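Local coordinates for protein putative dehydratase (Salmonella enterica subsp. enterica serovar Enteritidis, PDB 3TW9) that catalyses, with low activity and a magnesium ion, the dehydration of D-gluconate to 2-dehydro-3-deoxy-D-gluconate, as a member of the enolase superfamily, at residues G132-G140 / N363-P371; E341-P352 / P371-T379. One frame throughout, in Å; residues are numbered along the deposited sequence. Where two conformers were deposited one is given.

Contact 1. Residues G132-G140 / N363-P371; sequences GMPVYDLLG and NMHLDLSSP
P134, at the N-cap of the short helix 135-138, sets its CB at the edge of the H365 imidazole, 3.8 Å from CE1. The V135 side chain crosses that of H365 at about a right angle, with its CB 3.6 Å from H365 ND1. Y136 then gives the one hydrogen bond between the segments: its backbone N meets H365 ND1 at 3.0 Å, only 6° out of the ring plane. The phenol ring of Y136 is held on both faces, by P134 CB on one and by L368 CD2 on the other, the latter 3.6 Å from the ring centroid in a CH-pi contact. With chi1 64°, Y136 CG sits between its backbone N and carbonyl carbon, bringing the ring to L368. With H365 it is nearly parallel but slid apart, centroids 5.2 Å distant. L139 packs its CB 3.6 Å from S369 OG and its CD1 4.3 Å from L366 CD2. H365 thus joins the short helix, which follows the long helix 110-131, to helix 357-369 of the barrel. Because ND1 accepts the Y136 N-H while NE2 binds L408 O, the imidazole is probably the neutral tautomer protonated on NE2, with both nitrogens satisfied and its rotation fixed.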
# COMPACT_ATOMS: atom_id res chain seq x y z
N GLY C 132 16.06 -14.43 6.72
CA GLY C 132 16.92 -13.97 7.80
C GLY C 132 16.76 -12.49 8.13
O GLY C 132 17.74 -11.79 8.38
N MET C 133 15.52 -11.99 8.12
CA MET C 133 15.30 -10.57 8.43
C MET C 133 13.99 -10.33 9.14
O MET C 133 13.05 -11.11 8.97
CB MET C 133 15.54 -9.64 7.20
CG MET C 133 14.77 -9.89 5.95
SD MET C 133 15.37 -8.87 4.55
CE MET C 133 17.03 -9.45 4.20
N PRO C 134 13.94 -9.30 10.01
CA PRO C 134 12.71 -8.98 10.69
C PRO C 134 11.65 -8.62 9.66
O PRO C 134 12.00 -8.20 8.55
CB PRO C 134 13.08 -7.75 11.51
CG PRO C 134 14.56 -7.85 11.73
CD PRO C 134 15.05 -8.42 10.44
N VAL C 135 10.38 -8.79 10.01
CA VAL C 135 9.28 -8.40 9.12
C VAL C 135 9.38 -6.90 8.74
O VAL C 135 9.16 -6.56 7.57
CB VAL C 135 7.88 -8.79 9.71
CG1 VAL C 135 6.75 -8.14 8.92
CG2 VAL C 135 7.70 -10.31 9.67
N TYR C 136 9.74 -6.02 9.69
CA TYR C 136 9.91 -4.58 9.36
C TYR C 136 10.91 -4.37 8.24
O TYR C 136 10.77 -3.45 7.45
CB TYR C 136 10.22 -3.70 10.60
CG TYR C 136 11.55 -3.98 11.32
CD1 TYR C 136 12.78 -3.57 10.78
CD2 TYR C 136 11.55 -4.60 12.57
CE1 TYR C 136 13.98 -3.81 11.47
CE2 TYR C 136 12.75 -4.84 13.27
CZ TYR C 136 13.95 -4.44 12.71
OH TYR C 136 15.11 -4.69 13.40
N ASP C 137 11.92 -5.24 8.13
CA ASP C 137 12.90 -5.12 7.07
C ASP C 137 12.36 -5.60 5.73
O ASP C 137 12.68 -5.01 4.69
CB ASP C 137 14.21 -5.86 7.43
CG ASP C 137 15.19 -4.98 8.18
OD1 ASP C 137 15.06 -3.73 8.18
OD2 ASP C 137 16.12 -5.55 8.79
N LEU C 138 11.51 -6.64 5.74
CA LEU C 138 10.81 -7.05 4.50
C LEU C 138 9.92 -5.93 3.93
O LEU C 138 9.79 -5.77 2.70
CB LEU C 138 9.90 -8.26 4.75
CG LEU C 138 10.55 -9.57 5.19
CD1 LEU C 138 9.47 -10.59 5.44
CD2 LEU C 138 11.47 -10.02 4.08
N LEU C 139 9.35 -5.15 4.84
CA LEU C 139 8.36 -4.13 4.51
C LEU C 139 8.96 -2.76 4.15
O LEU C 139 8.20 -1.83 3.83
CB LEU C 139 7.36 -4.00 5.67
CG LEU C 139 6.48 -5.22 5.96
CD1 LEU C 139 5.60 -4.97 7.16
CD2 LEU C 139 5.61 -5.62 4.74
N GLY C 140 10.29 -2.65 4.15
CA GLY C 140 10.96 -1.41 3.74
C GLY C 140 12.05 -0.89 4.68
O GLY C 140 12.67 0.14 4.41
N ASN C 363 1.95 -5.36 15.30
CA ASN C 363 1.71 -3.88 15.37
C ASN C 363 3.01 -3.14 15.20
O ASN C 363 3.09 -2.17 14.47
CB ASN C 363 1.14 -3.40 16.71
CG ASN C 363 -0.33 -3.77 16.95
OD1 ASN C 363 -1.03 -4.34 16.10
ND2 ASN C 363 -0.81 -3.44 18.14
N MET C 364 4.04 -3.58 15.92
CA MET C 364 5.28 -2.82 15.99
C MET C 364 6.14 -2.95 14.75
O MET C 364 6.81 -2.00 14.37
CB MET C 364 6.03 -3.15 17.29
CG MET C 364 5.30 -2.60 18.52
SD MET C 364 6.15 -3.09 20.04
CE MET C 364 5.12 -2.26 21.25
N HIS C 365 6.13 -4.11 14.10
CA HIS C 365 6.77 -4.26 12.78
C HIS C 365 6.13 -3.38 11.71
O HIS C 365 6.82 -2.80 10.87
CB HIS C 365 6.79 -5.72 12.32
CG HIS C 365 7.82 -6.55 13.02
ND1 HIS C 365 9.07 -6.79 12.49
CD2 HIS C 365 7.80 -7.16 14.23
CE1 HIS C 365 9.77 -7.52 13.34
NE2 HIS C 365 9.03 -7.76 14.40
N LEU C 366 4.81 -3.30 11.74
CA LEU C 366 4.12 -2.30 10.92
C LEU C 366 4.58 -0.89 11.31
O LEU C 366 4.95 -0.10 10.44
CB LEU C 366 2.61 -2.46 11.08
CG LEU C 366 2.02 -3.73 10.44
CD1 LEU C 366 0.65 -3.97 11.01
CD2 LEU C 366 1.94 -3.65 8.91
N ASP C 367 4.57 -0.59 12.61
CA ASP C 367 4.90 0.74 13.12
C ASP C 367 6.29 1.19 12.63
O ASP C 367 6.47 2.32 12.22
CB ASP C 367 4.96 0.71 14.65
CG ASP C 367 3.62 0.62 15.29
OD1 ASP C 367 2.59 1.02 14.67
OD2 ASP C 367 3.58 0.18 16.46
N LEU C 368 7.27 0.29 12.72
CA LEU C 368 8.66 0.63 12.38
C LEU C 368 8.84 0.88 10.89
O LEU C 368 9.73 1.65 10.48
CB LEU C 368 9.62 -0.47 12.88
CG LEU C 368 10.99 -0.14 13.48
CD1 LEU C 368 10.98 0.98 14.53
CD2 LEU C 368 11.60 -1.42 14.06
N SER C 369 7.99 0.27 10.06
CA SER C 369 8.12 0.38 8.62
C SER C 369 7.16 1.36 7.93
O SER C 369 7.17 1.45 6.71
CB SER C 369 7.99 -1.01 7.96
OG SER C 369 6.76 -1.60 8.32
N SER C 370 6.32 2.07 8.69
CA SER C 370 5.39 3.03 8.10
C SER C 370 5.92 4.44 8.29
O SER C 370 6.18 4.85 9.42
CB SER C 370 3.97 2.95 8.75
OG SER C 370 3.37 1.67 8.52
N PRO C 371 6.05 5.22 7.19
CA PRO C 371 6.40 6.64 7.35
C PRO C 371 5.34 7.39 8.14
O PRO C 371 5.67 8.29 8.91
CB PRO C 371 6.45 7.17 5.91
CG PRO C 371 6.63 6.00 5.09
CD PRO C 371 6.00 4.83 5.78

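Contact 2. Residues E341-P352 / P371-T379; sequences ELNGVRTAWHGP and PNFGIQEYT
Segments 341-352 and 371-379 run alongside each other in the same direction, but only T347 and F373 form a beta bridge, their CA atoms 4.8 Å apart. T347 N donates to N372 O at 2.9 Å, and T347 O receives both G374 N, on a lone pair, and I375 N, nearly along the C=O axis. Past this bridge the chains stay adjacent without direct backbone pairing, and water 3 links W349 O and I375 O to E377 N. N372 reaches across beside the bridge: with chi1 at 62°, its ND2 points straight at V345 O (2.9 Å, 178° at the hydrogen), in plane with both groups, while water 1 ties its OD1 to E341 OE1; E341 OE2 salt-bridges K335 of the second subunit. Strands 346-347 and 376-377 are the last two of the enolase-type beta/alpha barrel, linked by helix 357-369, and their C-terminal ends carry the substrate-binding residues H350 and E377. E377 extends fully, and its OE1 takes G351 N at 2.9 Å from above the carboxylate plane while also forming a salt bridge with R321; OE2 binds H152. H350, hydrogen-bonded through ND1 to H323, lies beside this carboxylate, its CD2 3.2 Å from E377 OE1, and water 4 joins its NE2 to E377 OE2. The Q376 amide lies nearly coplanar (15°) with the W349 indole, its NE2 at the ring edge and bound to D367. Farther along, T379 OG1 donates to G351 O at 2.8 Å.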
# COMPACT_ATOMS: atom_id res chain seq x y z
N GLU C 341 -1.38 6.68 4.44
CA GLU C 341 -0.18 7.52 4.14
C GLU C 341 -0.41 8.54 3.03
O GLU C 341 -0.06 9.73 3.18
CB GLU C 341 0.99 6.61 3.74
CG GLU C 341 2.29 7.34 3.52
CD GLU C 341 3.35 6.44 2.94
OE1 GLU C 341 3.20 5.20 3.03
OE2 GLU C 341 4.32 6.99 2.38
N LEU C 342 -1.02 8.07 1.94
CA LEU C 342 -1.25 8.93 0.78
C LEU C 342 -2.30 9.99 1.07
O LEU C 342 -2.33 11.02 0.41
CB LEU C 342 -1.60 8.09 -0.46
CG LEU C 342 -0.36 7.31 -0.90
CD1 LEU C 342 -0.68 6.20 -1.92
CD2 LEU C 342 0.72 8.25 -1.42
N ASN C 343 -3.14 9.72 2.08
CA ASN C 343 -4.12 10.69 2.58
C ASN C 343 -3.65 11.48 3.80
O ASN C 343 -4.43 12.19 4.39
CB ASN C 343 -5.44 9.97 2.90
CG ASN C 343 -6.22 9.67 1.64
OD1 ASN C 343 -6.73 10.60 1.02
ND2 ASN C 343 -6.26 8.39 1.21
N GLY C 344 -2.37 11.37 4.17
CA GLY C 344 -1.86 12.10 5.37
C GLY C 344 -2.45 11.64 6.72
O GLY C 344 -2.40 12.37 7.70
N VAL C 345 -3.05 10.46 6.74
CA VAL C 345 -3.66 9.87 7.94
C VAL C 345 -2.58 8.97 8.59
O VAL C 345 -1.87 8.24 7.89
CB VAL C 345 -4.95 9.10 7.58
CG1 VAL C 345 -5.49 8.33 8.76
CG2 VAL C 345 -6.05 10.11 7.03
N ARG C 346 -2.45 9.03 9.92
CA ARG C 346 -1.40 8.24 10.58
C ARG C 346 -1.94 6.98 11.28
O ARG C 346 -3.15 6.84 11.52
CB ARG C 346 -0.60 9.16 11.52
CG ARG C 346 0.06 10.30 10.74
CD ARG C 346 1.19 10.95 11.52
NE ARG C 346 0.72 11.54 12.79
CZ ARG C 346 1.56 11.99 13.72
NH1 ARG C 346 2.87 11.91 13.49
NH2 ARG C 346 1.14 12.53 14.84
N THR C 347 -1.06 6.04 11.58
CA THR C 347 -1.51 4.76 12.17
C THR C 347 -1.53 4.80 13.70
O THR C 347 -0.71 5.48 14.32
CB THR C 347 -0.67 3.59 11.65
OG1 THR C 347 0.66 3.67 12.19
CG2 THR C 347 -0.64 3.60 10.12
N ALA C 348 -2.49 4.10 14.30
CA ALA C 348 -2.55 3.99 15.76
C ALA C 348 -3.15 2.64 16.08
O ALA C 348 -4.21 2.54 16.71
CB ALA C 348 -3.32 5.14 16.39
N TRP C 349 -2.42 1.59 15.70
CA TRP C 349 -2.99 0.22 15.85
C TRP C 349 -3.43 -0.05 17.27
O TRP C 349 -2.78 0.40 18.23
CB TRP C 349 -1.98 -0.82 15.44
CG TRP C 349 -1.40 -0.61 14.08
CD1 TRP C 349 -0.07 -0.50 13.78
CD2 TRP C 349 -2.11 -0.51 12.82
NE1 TRP C 349 0.09 -0.34 12.42
CE2 TRP C 349 -1.14 -0.34 11.81
CE3 TRP C 349 -3.48 -0.53 12.46
CZ2 TRP C 349 -1.47 -0.21 10.44
CZ3 TRP C 349 -3.82 -0.38 11.10
CH2 TRP C 349 -2.81 -0.24 10.11
N HIS C 350 -4.53 -0.79 17.40
CA HIS C 350 -5.08 -1.10 18.70
C HIS C 350 -4.08 -1.92 19.52
O HIS C 350 -3.52 -2.88 19.02
CB HIS C 350 -6.38 -1.87 18.53
CG HIS C 350 -7.25 -1.86 19.75
ND1 HIS C 350 -8.10 -2.90 20.05
CD2 HIS C 350 -7.36 -0.96 20.76
CE1 HIS C 350 -8.72 -2.63 21.19
NE2 HIS C 350 -8.31 -1.46 21.63
N GLY C 351 -3.84 -1.47 20.76
CA GLY C 351 -2.88 -2.13 21.66
C GLY C 351 -3.42 -2.33 23.07
O GLY C 351 -2.87 -1.79 24.05
N PRO C 352 -4.49 -3.14 23.21
CA PRO C 352 -5.11 -3.33 24.51
C PRO C 352 -4.47 -4.54 25.22
O PRO C 352 -3.36 -4.95 24.84
CB PRO C 352 -6.55 -3.65 24.11
CG PRO C 352 -6.37 -4.51 22.88
CD PRO C 352 -5.18 -3.93 22.16
N PRO C 371 6.05 5.22 7.19
CA PRO C 371 6.40 6.64 7.35
C PRO C 371 5.34 7.39 8.14
O PRO C 371 5.67 8.29 8.91
CB PRO C 371 6.45 7.17 5.91
CG PRO C 371 6.63 6.00 5.09
CD PRO C 371 6.00 4.83 5.78
N ASN C 372 4.08 6.99 7.96
CA ASN C 372 2.95 7.65 8.60
C ASN C 372 2.53 7.02 9.90
O ASN C 372 1.35 7.12 10.31
CB ASN C 372 1.74 7.70 7.62
CG ASN C 372 1.26 6.31 7.25
OD1 ASN C 372 2.07 5.44 6.96
ND2 ASN C 372 -0.03 6.10 7.27
N PHE C 373 3.45 6.34 10.59
CA PHE C 373 3.18 5.93 11.98
C PHE C 373 2.77 7.10 12.84
O PHE C 373 3.37 8.19 12.77
CB PHE C 373 4.44 5.27 12.56
CG PHE C 373 4.44 5.15 14.06
CD1 PHE C 373 3.82 4.08 14.68
CD2 PHE C 373 5.05 6.12 14.85
CE1 PHE C 373 3.82 3.97 16.09
CE2 PHE C 373 5.03 6.03 16.22
CZ PHE C 373 4.44 4.93 16.85
N GLY C 374 1.74 6.88 13.68
CA GLY C 374 1.31 7.94 14.60
C GLY C 374 1.71 7.68 16.04
O GLY C 374 2.45 8.48 16.66
N ILE C 375 1.20 6.58 16.61
CA ILE C 375 1.48 6.25 18.02
C ILE C 375 1.23 4.77 18.24
O ILE C 375 0.47 4.15 17.48
CB ILE C 375 0.67 7.12 19.02
CG1 ILE C 375 1.31 7.13 20.41
CG2 ILE C 375 -0.81 6.64 19.13
CD1 ILE C 375 2.68 7.80 20.42
N GLN C 376 1.87 4.18 19.25
CA GLN C 376 1.52 2.81 19.65
C GLN C 376 0.99 2.72 21.09
O GLN C 376 1.73 2.83 22.07
CB GLN C 376 2.68 1.84 19.46
CG GLN C 376 2.28 0.37 19.64
CD GLN C 376 1.09 0.02 18.76
OE1 GLN C 376 -0.03 -0.27 19.25
NE2 GLN C 376 1.31 0.01 17.46
N GLU C 377 -0.32 2.51 21.19
CA GLU C 377 -0.96 2.15 22.48
C GLU C 377 -0.29 0.90 23.01
O GLU C 377 -0.00 -0.00 22.25
CB GLU C 377 -2.44 1.85 22.23
CG GLU C 377 -3.26 1.56 23.47
CD GLU C 377 -4.72 1.31 23.14
OE1 GLU C 377 -5.02 0.89 21.98
OE2 GLU C 377 -5.56 1.52 24.03
N TYR C 378 -0.02 0.88 24.31
CA TYR C 378 0.71 -0.25 24.89
C TYR C 378 0.11 -0.63 26.23
O TYR C 378 -0.13 0.23 27.09
CB TYR C 378 2.23 0.06 25.07
CG TYR C 378 2.96 -1.19 25.57
CD1 TYR C 378 3.19 -2.26 24.72
CD2 TYR C 378 3.35 -1.30 26.92
CE1 TYR C 378 3.81 -3.44 25.19
CE2 TYR C 378 3.96 -2.45 27.42
CZ TYR C 378 4.19 -3.52 26.54
OH TYR C 378 4.79 -4.69 26.97
N THR C 379 -0.11 -1.94 26.40
CA THR C 379 -0.64 -2.49 27.67
C THR C 379 0.44 -3.36 28.31
O THR C 379 0.82 -4.37 27.74
CB THR C 379 -1.90 -3.32 27.40
OG1 THR C 379 -2.88 -2.47 26.79
CG2 THR C 379 -2.50 -3.89 28.70
O HOH W 1 2.56 3.32 5.63
O HOH W 2 0.37 2.60 14.78
O HOH W 3 -1.80 2.90 18.84
O HOH W 4 -7.87 0.04 24.09
O HOH W 5 -0.60 -4.07 24.34

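How the contacts relate
Both contacts are buried, yet contact 2 lies nearer the centre of the chain (about 10 Å between centres, against about 17 Å for contact 1). Helix 357-369 connects them: it supplies one side of contact 1 and lies in the chain between the two segments of contact 2; the two contacts share P371, just past the helix. Their chemistry differs with their place in the fold. Contact 1, where a short helix meets the outer helix of the barrel, relies on ring and aliphatic packing around a single direct hydrogen bond; contact 2, within the barrel, uses several direct bonds, five waters and a substrate-binding carboxylate. Probable hydrogen bonds D367 OD2 to Q376 NE2 and N363 ND2 to H350 O couple them, and both touch the second subunit.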